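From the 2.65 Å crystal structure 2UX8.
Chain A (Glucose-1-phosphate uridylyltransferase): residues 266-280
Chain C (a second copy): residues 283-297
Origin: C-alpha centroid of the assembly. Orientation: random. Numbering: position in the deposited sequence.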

ATOM      1  N   ASP A 266     -10.443   5.814 -24.952  1.00 64.50           N
ATOM      2  CA  ASP A 266     -11.419   6.888 -24.800  1.00 63.79           C
ATOM      3  C   ASP A 266     -12.708   6.304 -24.223  1.00 61.71           C
ATOM      4  O   ASP A 266     -13.076   5.172 -24.522  1.00 61.82           O
ATOM      5  CB  ASP A 266     -11.674   7.593 -26.142  1.00 72.86           C
ATOM      6  CG  ASP A 266     -12.671   6.866 -27.009  1.00 76.53           C
ATOM      7  OD1 ASP A 266     -13.864   6.844 -26.640  1.00 79.10           O
ATOM      8  OD2 ASP A 266     -12.265   6.323 -28.058  1.00 81.17           O
ATOM      9  N   LYS A 267     -13.377   7.085 -23.382  1.00 37.49           N
ATOM     10  CA  LYS A 267     -14.604   6.658 -22.721  1.00 35.01           C
ATOM     11  C   LYS A 267     -15.695   6.013 -23.588  1.00 34.93           C
ATOM     12  O   LYS A 267     -16.310   5.032 -23.163  1.00 35.08           O
ATOM     13  CB  LYS A 267     -15.187   7.823 -21.925  1.00 35.29           C
ATOM     14  CG  LYS A 267     -14.207   8.374 -20.923  1.00 31.99           C
ATOM     15  CD  LYS A 267     -14.656   9.680 -20.283  1.00 26.09           C
ATOM     16  CE  LYS A 267     -13.463  10.295 -19.536  1.00 24.84           C
ATOM     17  NZ  LYS A 267     -13.657  11.629 -18.875  1.00 24.42           N
ATOM     18  N   ALA A 268     -15.954   6.541 -24.782  1.00 40.21           N
ATOM     19  CA  ALA A 268     -16.972   5.942 -25.630  1.00 39.47           C
ATOM     20  C   ALA A 268     -16.596   4.496 -25.912  1.00 39.41           C
ATOM     21  O   ALA A 268     -17.430   3.603 -25.799  1.00 39.62           O
ATOM     22  CB  ALA A 268     -17.091   6.705 -26.931  1.00 68.54           C
ATOM     23  N   GLY A 269     -15.335   4.271 -26.271  1.00 46.68           N
ATOM     24  CA  GLY A 269     -14.873   2.928 -26.579  1.00 45.96           C
ATOM     25  C   GLY A 269     -14.993   1.972 -25.405  1.00 46.37           C
ATOM     26  O   GLY A 269     -15.420   0.819 -25.563  1.00 46.26           O
ATOM     27  N   PHE A 270     -14.610   2.454 -24.224  1.00 40.83           N
ATOM     28  CA  PHE A 270     -14.683   1.659 -23.003  1.00 39.79           C
ATOM     29  C   PHE A 270     -16.115   1.168 -22.815  1.00 39.59           C
ATOM     30  O   PHE A 270     -16.346  -0.012 -22.592  1.00 40.45           O
ATOM     31  CB  PHE A 270     -14.234   2.500 -21.798  1.00 28.78           C
ATOM     32  CG  PHE A 270     -14.450   1.834 -20.462  1.00 29.41           C
ATOM     33  CD1 PHE A 270     -13.702   0.722 -20.081  1.00 28.53           C
ATOM     34  CD2 PHE A 270     -15.418   2.315 -19.576  1.00 29.41           C
ATOM     35  CE1 PHE A 270     -13.919   0.101 -18.834  1.00 27.61           C
ATOM     36  CE2 PHE A 270     -15.636   1.694 -18.331  1.00 27.33           C
ATOM     37  CZ  PHE A 270     -14.886   0.591 -17.964  1.00 25.31           C
ATOM     38  N   ILE A 271     -17.080   2.071 -22.920  1.00 34.89           N
ATOM     39  CA  ILE A 271     -18.484   1.696 -22.768  1.00 34.56           C
ATOM     40  C   ILE A 271     -18.930   0.713 -23.851  1.00 34.64           C
ATOM     41  O   ILE A 271     -19.601  -0.276 -23.560  1.00 35.14           O
ATOM     42  CB  ILE A 271     -19.383   2.965 -22.759  1.00 26.08           C
ATOM     43  CG1 ILE A 271     -19.113   3.721 -21.464  1.00 27.10           C
ATOM     44  CG2 ILE A 271     -20.874   2.613 -22.859  1.00 23.37           C
ATOM     45  CD1 ILE A 271     -19.514   5.142 -21.517  1.00 32.96           C
ATOM     46  N   GLN A 272     -18.547   0.973 -25.093  1.00 35.49           N
ATOM     47  CA  GLN A 272     -18.911   0.089 -26.185  1.00 35.26           C
ATOM     48  C   GLN A 272     -18.375  -1.318 -25.915  1.00 35.68           C
ATOM     49  O   GLN A 272     -19.081  -2.315 -26.082  1.00 35.67           O
ATOM     50  CB  GLN A 272     -18.351   0.643 -27.494  1.00 34.81           C
ATOM     51  CG  GLN A 272     -19.067   1.900 -27.959  1.00 36.77           C
ATOM     52  CD  GLN A 272     -18.345   2.628 -29.081  1.00 38.04           C
ATOM     53  OE1 GLN A 272     -17.838   2.004 -30.008  1.00 40.84           O
ATOM     54  NE2 GLN A 272     -18.314   3.958 -29.008  1.00 37.02           N
ATOM     55  N   ALA A 273     -17.126  -1.395 -25.471  1.00 40.05           N
ATOM     56  CA  ALA A 273     -16.501  -2.683 -25.188  1.00 40.13           C
ATOM     57  C   ALA A 273     -17.284  -3.452 -24.140  1.00 40.57           C
ATOM     58  O   ALA A 273     -17.526  -4.652 -24.280  1.00 40.21           O
ATOM     59  CB  ALA A 273     -15.080  -2.477 -24.718  1.00 34.55           C
ATOM     60  N   ASN A 274     -17.674  -2.756 -23.080  1.00 36.33           N
ATOM     61  CA  ASN A 274     -18.433  -3.384 -22.011  1.00 37.20           C
ATOM     62  C   ASN A 274     -19.785  -3.908 -22.491  1.00 38.09           C
ATOM     63  O   ASN A 274     -20.237  -4.972 -22.068  1.00 38.04           O
ATOM     64  CB  ASN A 274     -18.620  -2.393 -20.870  1.00 31.90           C
ATOM     65  CG  ASN A 274     -17.540  -2.516 -19.827  1.00 32.17           C
ATOM     66  OD1 ASN A 274     -17.633  -3.344 -18.927  1.00 31.91           O
ATOM     67  ND2 ASN A 274     -16.493  -1.704 -19.949  1.00 34.60           N
ATOM     68  N   LEU A 275     -20.420  -3.163 -23.387  1.00 38.54           N
ATOM     69  CA  LEU A 275     -21.710  -3.553 -23.926  1.00 40.03           C
ATOM     70  C   LEU A 275     -21.574  -4.772 -24.838  1.00 40.42           C
ATOM     71  O   LEU A 275     -22.382  -5.700 -24.783  1.00 40.72           O
ATOM     72  CB  LEU A 275     -22.307  -2.389 -24.711  1.00 60.84           C
ATOM     73  CG  LEU A 275     -23.625  -2.712 -25.399  1.00 63.35           C
ATOM     74  CD1 LEU A 275     -24.672  -3.059 -24.349  1.00 64.88           C
ATOM     75  CD2 LEU A 275     -24.056  -1.522 -26.236  1.00 65.33           C
ATOM     76  N   ALA A 276     -20.547  -4.756 -25.680  1.00 51.66           N
ATOM     77  CA  ALA A 276     -20.294  -5.852 -26.609  1.00 51.74           C
ATOM     78  C   ALA A 276     -20.063  -7.171 -25.871  1.00 51.88           C
ATOM     79  O   ALA A 276     -20.664  -8.191 -26.193  1.00 52.36           O
ATOM     80  CB  ALA A 276     -19.085  -5.523 -27.474  1.00 53.43           C
ATOM     81  N   VAL A 277     -19.180  -7.145 -24.881  1.00 40.85           N
ATOM     82  CA  VAL A 277     -18.879  -8.338 -24.105  1.00 40.32           C
ATOM     83  C   VAL A 277     -20.104  -8.815 -23.342  1.00 40.34           C
ATOM     84  O   VAL A 277     -20.368 -10.008 -23.271  1.00 40.20           O
ATOM     85  CB  VAL A 277     -17.762  -8.082 -23.074  1.00 36.59           C
ATOM     86  CG1 VAL A 277     -17.474  -9.355 -22.314  1.00 35.47           C
ATOM     87  CG2 VAL A 277     -16.509  -7.578 -23.765  1.00 36.78           C
ATOM     88  N   ALA A 278     -20.840  -7.879 -22.754  1.00 41.83           N
ATOM     89  CA  ALA A 278     -22.034  -8.228 -21.991  1.00 42.19           C
ATOM     90  C   ALA A 278     -23.050  -8.957 -22.856  1.00 43.00           C
ATOM     91  O   ALA A 278     -23.679  -9.913 -22.408  1.00 42.96           O
ATOM     92  CB  ALA A 278     -22.665  -6.988 -21.405  1.00 12.00           C
ATOM     93  N   LEU A 279     -23.205  -8.505 -24.098  1.00 44.44           N
ATOM     94  CA  LEU A 279     -24.154  -9.113 -25.015  1.00 44.87           C
ATOM     95  C   LEU A 279     -23.695 -10.486 -25.456  1.00 45.47           C
ATOM     96  O   LEU A 279     -24.485 -11.263 -25.981  1.00 45.82           O
ATOM     97  CB  LEU A 279     -24.363  -8.220 -26.243  1.00 33.35           C
ATOM     98  CG  LEU A 279     -25.150  -6.929 -26.025  1.00 32.97           C
ATOM     99  CD1 LEU A 279     -25.244  -6.137 -27.315  1.00 33.88           C
ATOM    100  CD2 LEU A 279     -26.532  -7.271 -25.531  1.00 33.57           C
ATOM    101  N   SER A 280     -22.419 -10.787 -25.243  1.00 44.48           N
ATOM    102  CA  SER A 280     -21.881 -12.082 -25.639  1.00 46.08           C
ATOM    103  C   SER A 280     -21.971 -13.087 -24.500  1.00 46.38           C
ATOM    104  O   SER A 280     -21.707 -14.269 -24.692  1.00 46.81           O
ATOM    105  CB  SER A 280     -20.421 -11.947 -26.067  1.00 59.45           C
ATOM    106  OG  SER A 280     -19.573 -11.820 -24.937  1.00 62.02           O
TER
ATOM    107  N   ASP C 283     -21.137  14.252 -24.891  1.00 32.84           N
ATOM    108  CA  ASP C 283     -19.963  13.782 -25.624  1.00 33.03           C
ATOM    109  C   ASP C 283     -19.864  12.282 -25.864  1.00 32.03           C
ATOM    110  O   ASP C 283     -19.020  11.840 -26.641  1.00 31.67           O
ATOM    111  CB  ASP C 283     -18.682  14.265 -24.922  1.00 58.19           C
ATOM    112  CG  ASP C 283     -18.480  13.637 -23.543  1.00 61.61           C
ATOM    113  OD1 ASP C 283     -19.452  13.552 -22.764  1.00 63.92           O
ATOM    114  OD2 ASP C 283     -17.337  13.239 -23.230  1.00 65.42           O
ATOM    115  N   LEU C 284     -20.731  11.501 -25.229  1.00 51.17           N
ATOM    116  CA  LEU C 284     -20.683  10.061 -25.401  1.00 50.86           C
ATOM    117  C   LEU C 284     -21.911   9.426 -26.039  1.00 50.87           C
ATOM    118  O   LEU C 284     -21.789   8.444 -26.774  1.00 51.40           O
ATOM    119  CB  LEU C 284     -20.443   9.396 -24.045  1.00 40.83           C
ATOM    120  CG  LEU C 284     -19.247   9.807 -23.184  1.00 39.93           C
ATOM    121  CD1 LEU C 284     -19.280   9.001 -21.916  1.00 38.11           C
ATOM    122  CD2 LEU C 284     -17.943   9.569 -23.930  1.00 39.24           C
ATOM    123  N   GLU C 285     -23.090   9.975 -25.781  1.00 41.68           N
ATOM    124  CA  GLU C 285     -24.286   9.346 -26.309  1.00 41.92           C
ATOM    125  C   GLU C 285     -24.347   9.136 -27.824  1.00 41.49           C
ATOM    126  O   GLU C 285     -24.771   8.075 -28.270  1.00 42.01           O
ATOM    127  CB  GLU C 285     -25.546  10.039 -25.750  1.00 48.79           C
ATOM    128  CG  GLU C 285     -26.048  11.255 -26.451  1.00 51.53           C
ATOM    129  CD  GLU C 285     -27.018  10.922 -27.544  1.00 54.31           C
ATOM    130  OE1 GLU C 285     -27.991  10.193 -27.276  1.00 58.05           O
ATOM    131  OE2 GLU C 285     -26.817  11.394 -28.674  1.00 54.03           O
ATOM    132  N   PRO C 286     -23.893  10.108 -28.635  1.00 41.82           N
ATOM    133  CA  PRO C 286     -23.963   9.871 -30.074  1.00 40.81           C
ATOM    134  C   PRO C 286     -23.300   8.545 -30.454  1.00 40.57           C
ATOM    135  O   PRO C 286     -23.935   7.664 -31.054  1.00 41.32           O
ATOM    136  CB  PRO C 286     -23.224  11.069 -30.647  1.00 34.58           C
ATOM    137  CG  PRO C 286     -23.527  12.148 -29.669  1.00 34.29           C
ATOM    138  CD  PRO C 286     -23.319  11.435 -28.356  1.00 35.52           C
ATOM    139  N   ALA C 287     -22.031   8.402 -30.083  1.00 34.22           N
ATOM    140  CA  ALA C 287     -21.263   7.200 -30.395  1.00 33.15           C
ATOM    141  C   ALA C 287     -21.818   5.940 -29.752  1.00 32.25           C
ATOM    142  O   ALA C 287     -21.959   4.900 -30.403  1.00 31.79           O
ATOM    143  CB  ALA C 287     -19.825   7.398 -29.973  1.00 32.93           C
ATOM    144  N   VAL C 288     -22.129   6.032 -28.467  1.00 22.71           N
ATOM    145  CA  VAL C 288     -22.672   4.883 -27.748  1.00 22.29           C
ATOM    146  C   VAL C 288     -24.034   4.454 -28.284  1.00 23.51           C
ATOM    147  O   VAL C 288     -24.292   3.258 -28.432  1.00 22.57           O
ATOM    148  CB  VAL C 288     -22.790   5.172 -26.240  1.00 27.25           C
ATOM    149  CG1 VAL C 288     -23.362   3.978 -25.522  1.00 26.65           C
ATOM    150  CG2 VAL C 288     -21.433   5.483 -25.680  1.00 25.28           C
ATOM    151  N   ARG C 289     -24.902   5.426 -28.564  1.00 51.38           N
ATOM    152  CA  ARG C 289     -26.225   5.133 -29.108  1.00 53.23           C
ATOM    153  C   ARG C 289     -26.052   4.365 -30.420  1.00 55.10           C
ATOM    154  O   ARG C 289     -26.563   3.258 -30.573  1.00 55.50           O
ATOM    155  CB  ARG C 289     -27.001   6.441 -29.352  1.00 36.61           C
ATOM    156  CG  ARG C 289     -28.333   6.265 -30.065  1.00 33.99           C
ATOM    157  CD  ARG C 289     -29.027   7.583 -30.296  1.00 32.47           C
ATOM    158  NE  ARG C 289     -29.596   8.140 -29.076  1.00 31.00           N
ATOM    159  CZ  ARG C 289     -30.634   7.616 -28.440  1.00 30.75           C
ATOM    160  NH1 ARG C 289     -31.219   6.518 -28.912  1.00 28.16           N
ATOM    161  NH2 ARG C 289     -31.085   8.195 -27.340  1.00 30.98           N
ATOM    162  N   ALA C 290     -25.302   4.961 -31.344  1.00 81.05           N
ATOM    163  CA  ALA C 290     -25.036   4.370 -32.652  1.00 82.48           C
ATOM    164  C   ALA C 290     -24.583   2.923 -32.529  1.00 83.72           C
ATOM    165  O   ALA C 290     -25.062   2.042 -33.248  1.00 85.56           O
ATOM    166  CB  ALA C 290     -23.970   5.179 -33.380  1.00 21.72           C
ATOM    167  N   PHE C 291     -23.648   2.690 -31.617  1.00 35.19           N
ATOM    168  CA  PHE C 291     -23.116   1.357 -31.394  1.00 36.19           C
ATOM    169  C   PHE C 291     -24.150   0.403 -30.806  1.00 36.51           C
ATOM    170  O   PHE C 291     -24.326  -0.712 -31.292  1.00 36.17           O
ATOM    171  CB  PHE C 291     -21.917   1.434 -30.461  1.00 53.71           C
ATOM    172  CG  PHE C 291     -21.366   0.097 -30.091  1.00 55.01           C
ATOM    173  CD1 PHE C 291     -20.474  -0.549 -30.934  1.00 55.44           C
ATOM    174  CD2 PHE C 291     -21.761  -0.532 -28.916  1.00 54.88           C
ATOM    175  CE1 PHE C 291     -19.980  -1.804 -30.618  1.00 54.37           C
ATOM    176  CE2 PHE C 291     -21.271  -1.792 -28.591  1.00 54.76           C
ATOM    177  CZ  PHE C 291     -20.377  -2.427 -29.448  1.00 54.72           C
ATOM    178  N   ALA C 292     -24.814   0.839 -29.743  1.00 38.06           N
ATOM    179  CA  ALA C 292     -25.854   0.030 -29.112  1.00 39.57           C
ATOM    180  C   ALA C 292     -26.830  -0.463 -30.181  1.00 40.96           C
ATOM    181  O   ALA C 292     -27.168  -1.648 -30.237  1.00 40.68           O
ATOM    182  CB  ALA C 292     -26.602   0.858 -28.068  1.00 38.96           C
ATOM    183  N   VAL C 293     -27.268   0.471 -31.022  1.00 64.97           N
ATOM    184  CA  VAL C 293     -28.220   0.227 -32.101  1.00 64.97           C
ATOM    185  C   VAL C 293     -27.839  -0.994 -32.929  1.00 64.97           C
ATOM    186  O   VAL C 293     -28.548  -2.002 -32.953  1.00106.36           O
ATOM    187  CB  VAL C 293     -28.281   1.458 -33.024  1.00 60.01           C
ATOM    188  CG1 VAL C 293     -29.476   1.368 -33.933  1.00 60.01           C
ATOM    189  CG2 VAL C 293     -28.338   2.724 -32.194  1.00 60.01           C
ATOM    190  N   LYS C 294     -26.707  -0.893 -33.612  1.00 81.42           N
ATOM    191  CA  LYS C 294     -26.212  -1.995 -34.428  1.00 83.67           C
ATOM    192  C   LYS C 294     -26.091  -3.279 -33.637  1.00 84.22           C
ATOM    193  O   LYS C 294     -26.693  -4.305 -33.967  1.00 85.20           O
ATOM    194  CB  LYS C 294     -24.827  -1.689 -34.973  1.00 99.46           C
ATOM    195  CG  LYS C 294     -24.792  -0.803 -36.175  1.00102.59           C
ATOM    196  CD  LYS C 294     -23.357  -0.501 -36.539  1.00105.32           C
ATOM    197  CE  LYS C 294     -23.268   0.284 -37.827  1.00107.57           C
ATOM    198  NZ  LYS C 294     -21.873   0.711 -38.093  1.00107.55           N
ATOM    199  N   ALA C 295     -25.268  -3.205 -32.602  1.00 65.95           N
ATOM    200  CA  ALA C 295     -24.971  -4.336 -31.752  1.00 66.30           C
ATOM    201  C   ALA C 295     -26.193  -5.105 -31.275  1.00 66.67           C
ATOM    202  O   ALA C 295     -26.078  -6.259 -30.874  1.00 66.51           O
ATOM    203  CB  ALA C 295     -24.143  -3.861 -30.567  1.00 62.24           C
ATOM    204  N   LEU C 296     -27.365  -4.484 -31.347  1.00 74.69           N
ATOM    205  CA  LEU C 296     -28.583  -5.127 -30.873  1.00 75.63           C
ATOM    206  C   LEU C 296     -29.379  -5.919 -31.895  1.00 76.30           C
ATOM    207  O   LEU C 296     -30.300  -6.628 -31.536  1.00 76.61           O
ATOM    208  CB  LEU C 296     -29.506  -4.086 -30.231  1.00 61.70           C
ATOM    209  CG  LEU C 296     -29.124  -3.520 -28.858  1.00 61.58           C
ATOM    210  CD1 LEU C 296     -30.129  -2.466 -28.429  1.00 61.62           C
ATOM    211  CD2 LEU C 296     -29.085  -4.630 -27.835  1.00 61.72           C
ATOM    212  N   GLY C 297     -29.034  -5.808 -33.165  1.00104.40           N
ATOM    213  CA  GLY C 297     -29.787  -6.527 -34.173  1.00104.74           C
ATOM    214  C   GLY C 297     -30.998  -5.710 -34.573  1.00104.86           C
ATOM    215  O   GLY C 297     -31.196  -4.596 -34.080  1.00104.89           O
TER

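The contact joins a chain A helix that begins at K267(A) and a chain C helix that begins at E285(C), which run in nearly the same direction: their N-to-C axes differ by 24° and approach to 9.4 Å. Together the stretches bury 615 Å², both sides summed. No hydrogen bond or salt bridge crosses between them, so the evidence for association lies in apolar packing and one CH-pi contact.

The apolar contacts follow the helical repeat. On chain A, I271(A), L275(A) and L279(A), four residues apart, all direct CA-to-CB toward chain C. At the N-terminal end L284(C) fills the space between the chains: its CD2 lies 3.8 Å from K267(A) CB and 4.2 Å from A268(A) CB, while its CD1 lies 3.9 Å from I271(A) CD1. The lysine contributes its aliphatic base here; the end of its side chain leads away, and NZ is hydrogen-bonded elsewhere in the structure. The small A268(A) permits close approach, its CB 4.1 Å from A287(C) CB. One turn on, I271(A) CG2 meets V288(C) CG1 at 3.9 Å, a branched pair buried in the assembly. L275(A), with chi1 t and chi2 p, brings CD2 to 3.9 Å from A292(C) CB and to 3.7 Å from A292(C) CA; the short alanine side chain lets the leucine methyl reach the backbone. At the far end L279(A) CD1 is 4.1 Å from A295(C) CB and 4.2 Å from L296(C) CD2.

The aromatic contact centres on F291(C), which has the largest covered area of any residue here, 86 Å². With chi1 at 176° its ring lies against the chain A helix. Q272(A) covers one face: its CB is 3.9 Å from the ring centroid and only 9° off the ring normal, the geometry of a CH-pi interaction, and its CG is 3.6 Å from F291(C) CG. Glutamine suits this partly exposed place because its methylene groups pack on the ring while the chain continues to a polar amide, whose NE2 lies 3.9 Å from A287(C) CB. Near the ring plane, L275(A) CD2 approaches F291(C) CE2 at 3.7 Å and A276(A) CB approaches F291(C) CZ at 3.9 Å.

Polar bonding within each chain supports the helices that present these surfaces. D266(A) OD1 caps the chain A helix by accepting from G269(A) N at 3.0 Å, with an N-H...acceptor angle of 164°. In chain C, R289(C) NE forms a salt bridge with E285(C) OE1 at 3.2 Å, outside the contact.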